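Local coordinates for extracellular solute-binding protein family 5 (PDB 4ONY) that probably binds a peptide or related solute in the periplasm and delivers it to an ABC transporter for uptake, at residues Thr32-Thr37 with Thr97-Leu102; Phe171-Asn174 with Glu180-Met183; Ile274-Asn279 with Ser583-Pro588; Thr352-Phe355 with Leu361-Val364; Ala417-Lys422 with Lys432-Glu437. All coordinates share one frame; numbering follows the deposited sequence.

The five contacts join separate parts of a two-lobed periplasmic solute-binding fold. Contacts 1 and 2 reach the same antiparallel sheet and touch where Leu98 CD1 packs 3.8 Å from Met183 O. Contact 1 also meets contact 3, through Tyr36 CE2 and Gln586 CG, 3.7 Å apart. Contact 3 closes a loop of 303 residues within which contacts 4 and 5 are nested; its centre lies about 23 Å from that of contact 4. Contact 5 is remote, its centre about 58 Å from that of contact 1. The ether ligand seen in the crystal is lined by Gln222, Gln225, Arg226, Tyr256 and Tyr257, none of which belongs to these contacts.

Contact 1 (Thr32-Thr37 with Thr97-Leu102); sequences THFPYT and TLYSLL
Two groups grip Tyr99 OH, the carboxylate atom OE2 of Glu94 and the backbone N of Leu27, and these hydrogen bonds fix the far end of a ring whose near end packs on Phe34. The Tyr99 side chain presents CB, CG and CD2 to the outer end of the Phe34 ring. Phe34 CZ comes within 3.8 Å of Tyr99 CD2, while Phe34 CE1 lies 4.0 Å from Tyr99 CG. The result is an oblique aromatic pair, with planes inclined at 62° and ring centroids 5.4 Å apart. The Tyr99 CB is directed at the loop. That of Phe34 is not directed at the strand, and it is chi1 (-76°, CG opposite the carbonyl carbon) that lets its ring extend there. The contact thus joins the loop before strand 46-52 to strand 97-108, a member of the antiparallel sheet in this solute-binding fold, and Leu89 of the neighbouring strand 88-90 also touches Phe34. A type I turn from Phe34 to Thr37 shapes the loop, closed by Thr37 N to Phe34 O at 3.3 Å. His33, just before the turn, bonds to its last residue: its ND1 donates to Thr37 OG1 over 2.8 Å at 162°, with the hydroxyl close to the imidazole plane. Thr37 OG1 is also hydrogen-bonded to the carbonyl O of Arg244, while Tyr31 meets the Tyr99 ring edge-to-face.

Contact 2 (Phe171-Asn174 with Glu180-Met183); sequences FTFN and EFPM
Phe173, at the end of strand 168-173, packs against Phe181 and Pro182 of helix 181-187, so that the helix is laid on the antiparallel sheet just after the chain leaves it. The tight part is wholly apolar and buried. Phe181 turns an edge toward the face of Phe173 in an offset edge-to-face pair, with planes at 86° and centroids 5.4 Å apart. That edge is formed by CD2 and CE2 of Phe181; CD2 lies 3.6 Å from Phe173 CE1 and CE2 lies 3.9 Å from Phe173 CD1. With chi1 at -165°, the Phe181 ring stands opposite its backbone N, which carries it out from the helix to the strand. Val158 and Arg157 also touch this ring, and Ile185, one helical turn on, joins Val115 in packing against Phe173.

Toward Asn174 and Glu180, both partly exposed, the contact gives way to a looser side, and neither residue touches the other's segment. The Asn174 amide is occupied locally instead, OD1 with Lys176 N and ND2 with Ser156 O, which tethers the chain as it leaves the strand. On the same side of the Phe173 ring as the Phe181 contact atoms, but over its other rim, Pro182 CG lies 3.7 Å from Phe173 CE2.

Contact 3 (Ile274-Asn279 with Ser583-Pro588); sequences IFIEGN and SGYQLP
Ile276 meets Tyr585 where an edge strand of a three-stranded antiparallel sheet, 274-277, faces the loop 583-588 close to the C-terminus. The two segments are more than 300 residues apart in sequence, and the contact packs this late loop on an edge strand from much earlier in the chain; the central strand of the sheet, 566-571, comes from the late part as well. From CB outward, almost every atom of the Ile276 side chain lies near the same phenol oxygen. Its CB is 4.3 Å from Tyr585 OH. The CG2 branch makes the closest approach, 3.4 Å from Tyr585 OH. Along the other branch, Ile276 CG1 lies 3.8 Å and CD1 3.6 Å from Tyr585 OH, so the hydroxyl sits between the two arms of the isoleucine. Having passed the hydroxyl, Ile276 CD1 ends 4.4 Å from Leu587 CD1 and begins the second, purely aliphatic patch.

The Tyr585 ring is placed by its chi1 of 66°, which sets CG between the backbone N and the carbonyl carbon, and its backbone N is bonded to Gln566 OE1. Phe302 and Val568 pack on the same ring from the sheet. Next in the chain, Gln586 NE2 donates to Gly584 O from well above the carbonyl plane, folding that side chain back along its own loop. Ile274 and Leu587 reach toward each other end to end, Ile274 CD1 lying 3.9 Å from Leu587 CD1 and 4.1 Å from Leu587 CD2.

Contact 4 (Thr352-Phe355 with Leu361-Val364); sequences TQSF and LSSV
The backbones of 352-355 and 361-364 come nearest at Ser354 and Ser362, whose CA atoms are 5.6 Å apart, neither segment being helix or strand. Both belong to one irregular excursion between strand 350-351 and helix 370-376, and the second is folded by an ST turn: Val364 N donates to Ser362 OG over 3.2 Å, at an angle of 157°. A chi1 of 173° puts Ser362 OG opposite its own backbone N and thus within range of the amide two residues on. The same oxygen presses on the first segment, with Ser354 CB only 3.1 Å from Ser362 OG, so the two serines pack closely side by side.

The polar end of Ser354 has firm partners outside the two segments. Its OG is hydrogen-bonded to Asp548 OD2 and to the backbone N of Trp356, and Asp548, on helix 537-553, also receives Ser363 OG and the backbone N of Phe355. This one carboxylate therefore ties both segments to the helix, and as the acceptor of several donors it probably stays ionised.

Val364 also packs on the first segment, crossing Gln353 at about a right angle. Its CG1 lies against the flat amide end, 3.5 Å from Gln353 OE1 and 3.9 Å from Gln353 CD. The amide oxygen is not left to the methyl group, since it is bonded to His393 ND1. The second methyl, Val364 CG2, fits between the two neighbouring side chains, 3.9 Å from Ser354 CB and 4.1 Å from Gln353 CB.

Contact 5 (Ala417-Lys422 with Lys432-Glu437); sequences AGFQFK and KPFAFE
The rings of Phe419 and Phe434 meet edge-to-face, the edge of Phe419 directed at one face of Phe434. Phe419 CZ stands 3.8 Å above the Phe434 plane, over the ring centre, and the planes are at 82°, close to perpendicular. The second atom of that edge, Phe419 CE2, falls nearer the root of the partner ring, 3.7 Å from Phe434 CG and 3.9 Å from Phe434 CB. The centroids are 5.1 Å apart, and the side chains of Phe419 and Phe434 account for the contact between the segments.

Torsions bring the pair together from different directions. Phe434 is directed at the other segment from its first bond, and chi1 of -167° sets its ring opposite the backbone N. Phe419 starts off to one side, and its ring then turns inward to bring CE2 and CZ over the partner. Both rings are buried: Val327 and Leu331 of helix 325-333 touch Phe419 and Phe434 respectively, while Leu414 and Pro429 also pack on Phe419.

Phe419 directly follows the end of a helix. Helix 404-416 ends in a Schellman motif, with Phe419 N bonded to Leu414 O and Gly418 N to Ser415 O, and Gly418 as the C-prime residue at positive phi. The chain then forms the short hairpin 420-422 with 425-427 and returns through Phe434 to strand 435-440. That strand leads through helix 443-458 into its parallel neighbour 462-467, so the aromatic pair joins a helix C-terminus to the start of a beta-alpha-beta crossover in the mixed sheet of this lobe.

Contact 1 (Thr32-Thr37 with Thr97-Leu102)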
# COMPACT_ATOMS: atom_id res chain seq x y z
N THR A 32 -23.05 -11.86 -11.19
CA THR A 32 -22.46 -12.83 -12.15
C THR A 32 -20.96 -12.69 -12.35
O THR A 32 -20.32 -13.57 -12.91
CB THR A 32 -23.16 -12.72 -13.49
OG1 THR A 32 -23.01 -11.38 -13.97
CG2 THR A 32 -24.67 -13.09 -13.31
N HIS A 33 -20.40 -11.56 -11.94
CA HIS A 33 -18.97 -11.35 -12.01
C HIS A 33 -18.63 -10.10 -11.18
O HIS A 33 -19.54 -9.33 -10.86
CB HIS A 33 -18.51 -11.18 -13.46
CG HIS A 33 -19.04 -9.96 -14.13
ND1 HIS A 33 -18.20 -8.99 -14.68
CD2 HIS A 33 -20.30 -9.53 -14.37
CE1 HIS A 33 -18.94 -8.03 -15.22
NE2 HIS A 33 -20.21 -8.33 -15.03
N PHE A 34 -17.36 -9.92 -10.82
CA PHE A 34 -16.91 -8.65 -10.25
C PHE A 34 -17.13 -7.58 -11.32
O PHE A 34 -16.95 -7.83 -12.51
CB PHE A 34 -15.43 -8.74 -9.79
CG PHE A 34 -15.21 -9.48 -8.50
CD1 PHE A 34 -16.22 -10.20 -7.88
CD2 PHE A 34 -13.92 -9.54 -7.95
CE1 PHE A 34 -15.98 -10.87 -6.72
CE2 PHE A 34 -13.68 -10.22 -6.78
CZ PHE A 34 -14.71 -10.90 -6.17
N PRO A 35 -17.54 -6.37 -10.90
CA PRO A 35 -18.00 -5.40 -11.85
C PRO A 35 -16.89 -4.79 -12.73
O PRO A 35 -17.21 -4.13 -13.75
CB PRO A 35 -18.68 -4.34 -10.96
CG PRO A 35 -17.99 -4.44 -9.68
CD PRO A 35 -17.68 -5.90 -9.52
N TYR A 36 -15.63 -5.08 -12.45
CA TYR A 36 -14.53 -4.59 -13.27
C TYR A 36 -13.87 -5.61 -14.23
O TYR A 36 -12.76 -5.36 -14.74
CB TYR A 36 -13.46 -3.98 -12.37
CG TYR A 36 -12.90 -4.86 -11.26
CD1 TYR A 36 -13.56 -4.98 -10.05
CD2 TYR A 36 -11.73 -5.60 -11.45
CE1 TYR A 36 -13.05 -5.77 -9.02
CE2 TYR A 36 -11.22 -6.39 -10.44
CZ TYR A 36 -11.87 -6.47 -9.24
OH TYR A 36 -11.39 -7.19 -8.20
N THR A 37 -14.54 -6.73 -14.48
CA THR A 37 -14.11 -7.68 -15.46
C THR A 37 -15.03 -7.69 -16.67
O THR A 37 -16.20 -7.31 -16.62
CB THR A 37 -14.09 -9.12 -14.91
OG1 THR A 37 -15.44 -9.65 -14.78
CG2 THR A 37 -13.33 -9.21 -13.61
N THR A 97 -13.79 -5.71 1.26
CA THR A 97 -14.81 -6.76 1.16
C THR A 97 -14.24 -7.99 0.45
O THR A 97 -13.58 -7.88 -0.58
CB THR A 97 -16.03 -6.28 0.40
OG1 THR A 97 -16.57 -5.10 1.04
CG2 THR A 97 -17.13 -7.39 0.37
N LEU A 98 -14.51 -9.15 1.03
CA LEU A 98 -14.15 -10.46 0.50
C LEU A 98 -15.37 -11.22 -0.00
O LEU A 98 -16.44 -11.14 0.62
CB LEU A 98 -13.52 -11.27 1.61
CG LEU A 98 -12.35 -10.61 2.39
CD1 LEU A 98 -11.90 -11.50 3.53
CD2 LEU A 98 -11.19 -10.37 1.45
N TYR A 99 -15.22 -11.96 -1.10
CA TYR A 99 -16.28 -12.80 -1.66
C TYR A 99 -15.79 -14.26 -1.71
O TYR A 99 -14.60 -14.54 -1.47
CB TYR A 99 -16.71 -12.30 -3.05
CG TYR A 99 -17.39 -10.96 -2.99
CD1 TYR A 99 -18.74 -10.88 -2.73
CD2 TYR A 99 -16.66 -9.76 -3.14
CE1 TYR A 99 -19.39 -9.65 -2.58
CE2 TYR A 99 -17.28 -8.55 -3.02
CZ TYR A 99 -18.66 -8.49 -2.71
OH TYR A 99 -19.33 -7.27 -2.56
N SER A 100 -16.72 -15.17 -1.99
CA SER A 100 -16.45 -16.62 -1.98
C SER A 100 -15.29 -17.03 -2.91
O SER A 100 -15.13 -16.49 -4.00
CB SER A 100 -17.71 -17.39 -2.33
OG SER A 100 -18.72 -17.13 -1.35
N LEU A 101 -14.43 -17.91 -2.43
CA LEU A 101 -13.42 -18.57 -3.32
C LEU A 101 -13.36 -20.03 -2.85
O LEU A 101 -14.36 -20.75 -3.04
CB LEU A 101 -12.08 -17.85 -3.28
CG LEU A 101 -11.02 -18.31 -4.28
CD1 LEU A 101 -11.52 -18.09 -5.69
CD2 LEU A 101 -9.67 -17.60 -4.03
N LEU A 102 -12.31 -20.44 -2.14
CA LEU A 102 -12.31 -21.84 -1.65
C LEU A 102 -13.48 -22.10 -0.70
O LEU A 102 -14.07 -23.20 -0.72
CB LEU A 102 -10.97 -22.23 -1.00
CG LEU A 102 -9.79 -22.47 -1.94
CD1 LEU A 102 -8.50 -22.60 -1.18
CD2 LEU A 102 -9.99 -23.74 -2.76

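Contact 2 (Phe171-Asn174 with Glu180-Met183)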
# COMPACT_ATOMS: atom_id res chain seq x y z
N PHE A 171 -13.36 -21.40 13.24
CA PHE A 171 -12.28 -20.80 14.05
C PHE A 171 -12.94 -20.05 15.19
O PHE A 171 -13.76 -19.16 14.95
CB PHE A 171 -11.50 -19.77 13.21
CG PHE A 171 -10.77 -20.37 12.04
CD1 PHE A 171 -11.44 -20.72 10.88
CD2 PHE A 171 -9.41 -20.57 12.09
CE1 PHE A 171 -10.75 -21.27 9.80
CE2 PHE A 171 -8.73 -21.13 11.03
CZ PHE A 171 -9.40 -21.49 9.88
N THR A 172 -12.63 -20.42 16.42
CA THR A 172 -13.09 -19.65 17.59
C THR A 172 -11.92 -18.87 18.17
O THR A 172 -10.86 -19.45 18.42
CB THR A 172 -13.65 -20.59 18.67
OG1 THR A 172 -14.64 -21.42 18.08
CG2 THR A 172 -14.26 -19.81 19.86
N PHE A 173 -12.11 -17.57 18.35
CA PHE A 173 -11.03 -16.68 18.72
C PHE A 173 -10.95 -16.44 20.22
O PHE A 173 -11.93 -16.62 20.92
CB PHE A 173 -11.16 -15.34 17.97
CG PHE A 173 -11.24 -15.52 16.48
CD1 PHE A 173 -10.20 -16.15 15.81
CD2 PHE A 173 -12.36 -15.16 15.79
CE1 PHE A 173 -10.27 -16.38 14.45
CE2 PHE A 173 -12.42 -15.36 14.43
CZ PHE A 173 -11.37 -15.97 13.75
N ASN A 174 -9.77 -16.04 20.66
CA ASN A 174 -9.54 -15.72 22.07
C ASN A 174 -9.47 -14.23 22.24
O ASN A 174 -9.65 -13.46 21.29
CB ASN A 174 -8.28 -16.41 22.59
CG ASN A 174 -6.99 -15.93 21.94
OD1 ASN A 174 -6.83 -14.75 21.62
ND2 ASN A 174 -6.05 -16.83 21.77
N GLU A 180 -10.79 -6.97 13.04
CA GLU A 180 -10.12 -7.25 11.76
C GLU A 180 -9.64 -8.71 11.62
O GLU A 180 -9.57 -9.21 10.51
CB GLU A 180 -8.90 -6.33 11.58
CG GLU A 180 -8.24 -6.40 10.21
CD GLU A 180 -6.74 -6.11 10.24
OE1 GLU A 180 -6.06 -6.37 11.25
OE2 GLU A 180 -6.22 -5.66 9.21
N PHE A 181 -9.35 -9.40 12.72
CA PHE A 181 -8.70 -10.71 12.63
C PHE A 181 -9.40 -11.75 11.74
O PHE A 181 -8.74 -12.45 10.96
CB PHE A 181 -8.42 -11.33 14.01
CG PHE A 181 -7.45 -12.48 13.95
CD1 PHE A 181 -6.16 -12.25 13.53
CD2 PHE A 181 -7.85 -13.76 14.20
CE1 PHE A 181 -5.25 -13.29 13.45
CE2 PHE A 181 -6.96 -14.82 14.11
CZ PHE A 181 -5.64 -14.57 13.74
N PRO A 182 -10.72 -11.87 11.83
CA PRO A 182 -11.34 -12.84 10.93
C PRO A 182 -11.13 -12.52 9.47
O PRO A 182 -11.07 -13.45 8.68
CB PRO A 182 -12.83 -12.76 11.27
CG PRO A 182 -12.87 -12.20 12.65
CD PRO A 182 -11.69 -11.29 12.76
N MET A 183 -11.01 -11.24 9.12
CA MET A 183 -10.64 -10.87 7.76
C MET A 183 -9.31 -11.50 7.33
O MET A 183 -9.11 -11.79 6.14
CB MET A 183 -10.52 -9.34 7.57
CG MET A 183 -11.71 -8.52 8.07
SD MET A 183 -13.27 -8.89 7.27
CE MET A 183 -12.93 -8.32 5.61

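Contact 3 (Ile274-Asn279 with Ser583-Pro588)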
# COMPACT_ATOMS: atom_id res chain seq x y z
N ILE A 274 4.03 -5.32 -21.54
CA ILE A 274 3.64 -4.09 -20.85
C ILE A 274 4.83 -3.54 -20.08
O ILE A 274 5.83 -4.23 -19.89
CB ILE A 274 2.47 -4.33 -19.86
CG1 ILE A 274 2.91 -5.26 -18.71
CG2 ILE A 274 1.26 -4.98 -20.55
CD1 ILE A 274 1.95 -5.31 -17.55
N PHE A 275 4.71 -2.29 -19.67
CA PHE A 275 5.70 -1.66 -18.83
C PHE A 275 5.00 -0.73 -17.87
O PHE A 275 4.31 0.23 -18.28
CB PHE A 275 6.74 -0.87 -19.67
CG PHE A 275 7.89 -0.34 -18.85
CD1 PHE A 275 7.77 0.88 -18.21
CD2 PHE A 275 9.04 -1.08 -18.70
CE1 PHE A 275 8.77 1.36 -17.40
CE2 PHE A 275 10.07 -0.59 -17.93
CZ PHE A 275 9.95 0.64 -17.28
N ILE A 276 5.12 -1.04 -16.58
CA ILE A 276 4.40 -0.28 -15.55
C ILE A 276 5.34 0.88 -15.19
O ILE A 276 6.46 0.62 -14.73
CB ILE A 276 4.12 -1.17 -14.33
CG1 ILE A 276 3.13 -2.27 -14.71
CG2 ILE A 276 3.57 -0.34 -13.16
CD1 ILE A 276 2.96 -3.36 -13.67
N GLU A 277 4.93 2.12 -15.43
CA GLU A 277 5.83 3.28 -15.33
C GLU A 277 5.60 4.13 -14.06
O GLU A 277 4.49 4.63 -13.82
CB GLU A 277 5.65 4.17 -16.55
CG GLU A 277 6.58 5.37 -16.55
CD GLU A 277 8.02 4.93 -16.68
OE1 GLU A 277 8.46 4.70 -17.83
OE2 GLU A 277 8.69 4.79 -15.62
N GLY A 278 6.65 4.33 -13.29
CA GLY A 278 6.65 5.28 -12.17
C GLY A 278 7.57 6.50 -12.30
O GLY A 278 7.60 7.37 -11.41
N ASN A 279 8.35 6.56 -13.36
CA ASN A 279 9.31 7.60 -13.52
C ASN A 279 8.80 8.68 -14.48
O ASN A 279 8.61 8.40 -15.67
CB ASN A 279 10.58 6.96 -14.04
CG ASN A 279 11.69 7.97 -14.21
OD1 ASN A 279 11.47 9.11 -14.62
ND2 ASN A 279 12.90 7.53 -13.95
N SER A 583 -9.39 0.24 -6.92
CA SER A 583 -7.96 -0.01 -6.67
C SER A 583 -7.05 0.29 -7.85
O SER A 583 -5.85 0.16 -7.74
CB SER A 583 -7.70 -1.43 -6.21
OG SER A 583 -8.32 -1.73 -4.98
N GLY A 584 -7.61 0.73 -8.97
CA GLY A 584 -6.80 1.05 -10.13
C GLY A 584 -6.77 -0.15 -11.07
O GLY A 584 -7.59 -1.06 -10.94
N TYR A 585 -5.87 -0.14 -12.04
CA TYR A 585 -5.89 -1.18 -13.07
C TYR A 585 -5.67 -2.54 -12.40
O TYR A 585 -4.95 -2.64 -11.41
CB TYR A 585 -4.84 -0.92 -14.20
CG TYR A 585 -3.38 -1.02 -13.69
CD1 TYR A 585 -2.74 -2.23 -13.61
CD2 TYR A 585 -2.72 0.11 -13.26
CE1 TYR A 585 -1.44 -2.33 -13.09
CE2 TYR A 585 -1.44 0.06 -12.76
CZ TYR A 585 -0.80 -1.17 -12.65
OH TYR A 585 0.46 -1.24 -12.15
N GLN A 586 -6.23 -3.60 -13.00
CA GLN A 586 -6.11 -4.95 -12.46
C GLN A 586 -5.68 -5.92 -13.56
O GLN A 586 -6.49 -6.36 -14.37
CB GLN A 586 -7.48 -5.36 -11.92
CG GLN A 586 -8.00 -4.52 -10.81
CD GLN A 586 -7.13 -4.64 -9.61
OE1 GLN A 586 -6.82 -5.75 -9.18
NE2 GLN A 586 -6.70 -3.51 -9.06
N LEU A 587 -4.39 -6.22 -13.60
CA LEU A 587 -3.82 -7.08 -14.62
C LEU A 587 -4.52 -8.42 -14.77
O LEU A 587 -4.61 -8.94 -15.89
CB LEU A 587 -2.33 -7.33 -14.37
CG LEU A 587 -1.43 -6.12 -14.44
CD1 LEU A 587 0.02 -6.58 -14.39
CD2 LEU A 587 -1.69 -5.31 -15.73
N PRO A 588 -4.99 -9.03 -13.64
CA PRO A 588 -5.66 -10.32 -13.78
C PRO A 588 -6.97 -10.28 -14.61
O PRO A 588 -7.46 -11.33 -14.98
CB PRO A 588 -5.98 -10.71 -12.33
CG PRO A 588 -4.94 -10.03 -11.53
CD PRO A 588 -4.70 -8.71 -12.24

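Contact 4 (Thr352-Phe355 with Leu361-Val364)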
# COMPACT_ATOMS: atom_id res chain seq x y z
N THR A 352 0.87 16.66 -2.84
CA THR A 352 0.23 15.81 -1.84
C THR A 352 -0.15 16.73 -0.67
O THR A 352 0.65 17.55 -0.22
CB THR A 352 1.19 14.71 -1.35
OG1 THR A 352 1.49 13.81 -2.44
CG2 THR A 352 0.57 13.95 -0.21
N GLN A 353 -1.36 16.59 -0.18
CA GLN A 353 -1.85 17.41 0.92
C GLN A 353 -2.30 16.59 2.18
O GLN A 353 -2.23 17.11 3.25
CB GLN A 353 -3.06 18.22 0.45
CG GLN A 353 -2.85 19.04 -0.81
CD GLN A 353 -4.06 19.87 -1.13
OE1 GLN A 353 -4.38 20.81 -0.46
NE2 GLN A 353 -4.80 19.43 -2.10
N SER A 354 -2.79 15.37 2.00
CA SER A 354 -3.38 14.55 3.05
C SER A 354 -2.56 13.26 3.22
O SER A 354 -1.96 12.79 2.24
CB SER A 354 -4.78 14.14 2.61
OG SER A 354 -5.40 13.16 3.44
N PHE A 355 -2.64 12.68 4.40
CA PHE A 355 -2.09 11.35 4.64
C PHE A 355 -2.97 10.25 4.03
O PHE A 355 -2.56 9.11 4.05
CB PHE A 355 -1.87 11.15 6.14
CG PHE A 355 -0.79 12.05 6.70
CD1 PHE A 355 0.51 11.64 6.68
CD2 PHE A 355 -1.08 13.28 7.19
CE1 PHE A 355 1.51 12.44 7.17
CE2 PHE A 355 -0.09 14.12 7.67
CZ PHE A 355 1.21 13.69 7.67
N LEU A 361 -10.88 9.08 2.37
CA LEU A 361 -10.37 9.25 3.73
C LEU A 361 -9.62 10.56 3.95
O LEU A 361 -9.29 10.89 5.07
CB LEU A 361 -9.50 8.06 4.12
CG LEU A 361 -10.20 6.67 4.08
CD1 LEU A 361 -9.26 5.54 4.49
CD2 LEU A 361 -11.41 6.62 4.98
N SER A 362 -9.30 11.29 2.90
CA SER A 362 -8.67 12.60 3.03
C SER A 362 -9.62 13.61 3.64
O SER A 362 -10.78 13.72 3.19
CB SER A 362 -8.25 13.13 1.65
OG SER A 362 -7.78 14.46 1.75
N SER A 363 -9.13 14.39 4.60
CA SER A 363 -9.91 15.47 5.20
C SER A 363 -9.87 16.78 4.43
O SER A 363 -10.65 17.73 4.75
CB SER A 363 -9.39 15.76 6.60
OG SER A 363 -8.07 16.29 6.56
N VAL A 364 -8.96 16.87 3.46
CA VAL A 364 -8.68 18.16 2.81
C VAL A 364 -9.86 18.65 1.95
O VAL A 364 -10.43 17.90 1.19
CB VAL A 364 -7.38 18.04 1.98
CG1 VAL A 364 -7.10 19.31 1.18
CG2 VAL A 364 -6.23 17.73 2.93

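Contact 5 (Ala417-Lys422 with Lys432-Glu437)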
# COMPACT_ATOMS: atom_id res chain seq x y z
N ALA A 417 6.84 32.74 17.23
CA ALA A 417 7.49 31.67 17.98
C ALA A 417 8.83 32.00 18.61
O ALA A 417 9.48 31.13 19.13
CB ALA A 417 7.67 30.48 17.10
N GLY A 418 9.23 33.26 18.59
CA GLY A 418 10.37 33.73 19.36
C GLY A 418 11.64 33.94 18.54
O GLY A 418 12.67 34.26 19.10
N PHE A 419 11.60 33.73 17.21
CA PHE A 419 12.74 33.96 16.36
C PHE A 419 13.01 35.47 16.23
O PHE A 419 12.09 36.27 16.37
CB PHE A 419 12.54 33.36 14.96
CG PHE A 419 12.83 31.88 14.89
CD1 PHE A 419 12.12 30.98 15.67
CD2 PHE A 419 13.82 31.40 14.07
CE1 PHE A 419 12.38 29.61 15.61
CE2 PHE A 419 14.10 30.05 14.01
CZ PHE A 419 13.40 29.15 14.80
N GLN A 420 14.28 35.81 15.97
CA GLN A 420 14.68 37.13 15.46
C GLN A 420 15.38 36.96 14.12
O GLN A 420 15.86 35.89 13.74
CB GLN A 420 15.68 37.79 16.40
CG GLN A 420 15.32 37.77 17.85
CD GLN A 420 14.26 38.74 18.24
OE1 GLN A 420 13.84 39.60 17.46
NE2 GLN A 420 13.79 38.59 19.48
N PHE A 421 15.46 38.05 13.39
CA PHE A 421 16.14 38.09 12.11
C PHE A 421 17.13 39.24 12.20
O PHE A 421 16.73 40.36 12.44
CB PHE A 421 15.10 38.24 11.04
CG PHE A 421 14.23 37.02 10.93
CD1 PHE A 421 14.61 35.94 10.16
CD2 PHE A 421 13.05 36.94 11.67
CE1 PHE A 421 13.79 34.80 10.09
CE2 PHE A 421 12.24 35.82 11.61
CZ PHE A 421 12.61 34.74 10.82
N LYS A 422 18.40 38.93 12.12
CA LYS A 422 19.47 39.87 12.42
C LYS A 422 20.50 39.46 11.39
O LYS A 422 20.86 38.28 11.30
CB LYS A 422 19.98 39.70 13.88
N LYS A 432 20.69 31.25 18.87
CA LYS A 432 21.64 30.62 17.96
C LYS A 432 21.19 30.82 16.54
O LYS A 432 20.00 30.70 16.25
CB LYS A 432 21.75 29.10 18.18
CG LYS A 432 22.30 28.70 19.51
CD LYS A 432 22.89 27.29 19.49
CE LYS A 432 21.89 26.19 19.76
NZ LYS A 432 21.01 26.44 20.95
N PRO A 433 22.11 31.05 15.62
CA PRO A 433 21.67 30.98 14.22
C PRO A 433 20.98 29.64 13.90
O PRO A 433 21.44 28.58 14.35
CB PRO A 433 22.98 31.15 13.43
CG PRO A 433 23.88 31.88 14.36
CD PRO A 433 23.54 31.31 15.72
N PHE A 434 19.85 29.70 13.19
CA PHE A 434 19.02 28.50 12.99
C PHE A 434 19.64 27.66 11.88
O PHE A 434 19.84 28.14 10.76
CB PHE A 434 17.58 28.88 12.65
CG PHE A 434 16.62 27.72 12.74
CD1 PHE A 434 16.52 26.99 13.91
CD2 PHE A 434 15.81 27.37 11.70
CE1 PHE A 434 15.63 25.91 14.04
CE2 PHE A 434 14.90 26.32 11.80
CZ PHE A 434 14.80 25.57 12.97
N ALA A 435 19.91 26.41 12.19
CA ALA A 435 20.57 25.51 11.29
C ALA A 435 20.14 24.07 11.57
O ALA A 435 19.86 23.73 12.71
CB ALA A 435 22.06 25.63 11.46
N PHE A 436 20.08 23.24 10.53
CA PHE A 436 19.78 21.86 10.72
C PHE A 436 20.26 21.03 9.54
O PHE A 436 20.71 21.59 8.52
CB PHE A 436 18.29 21.61 10.97
CG PHE A 436 17.38 21.95 9.83
CD1 PHE A 436 16.98 20.97 8.93
CD2 PHE A 436 16.78 23.21 9.74
CE1 PHE A 436 16.08 21.25 7.93
CE2 PHE A 436 15.86 23.49 8.76
CZ PHE A 436 15.52 22.51 7.84
N GLU A 437 20.24 19.72 9.72
CA GLU A 437 20.70 18.78 8.70
C GLU A 437 19.55 17.99 8.07
O GLU A 437 18.67 17.46 8.78
CB GLU A 437 21.67 17.78 9.34
CG GLU A 437 22.20 16.69 8.42
CD GLU A 437 22.98 15.67 9.19
OE1 GLU A 437 22.41 14.72 9.71
OE2 GLU A 437 24.21 15.79 9.25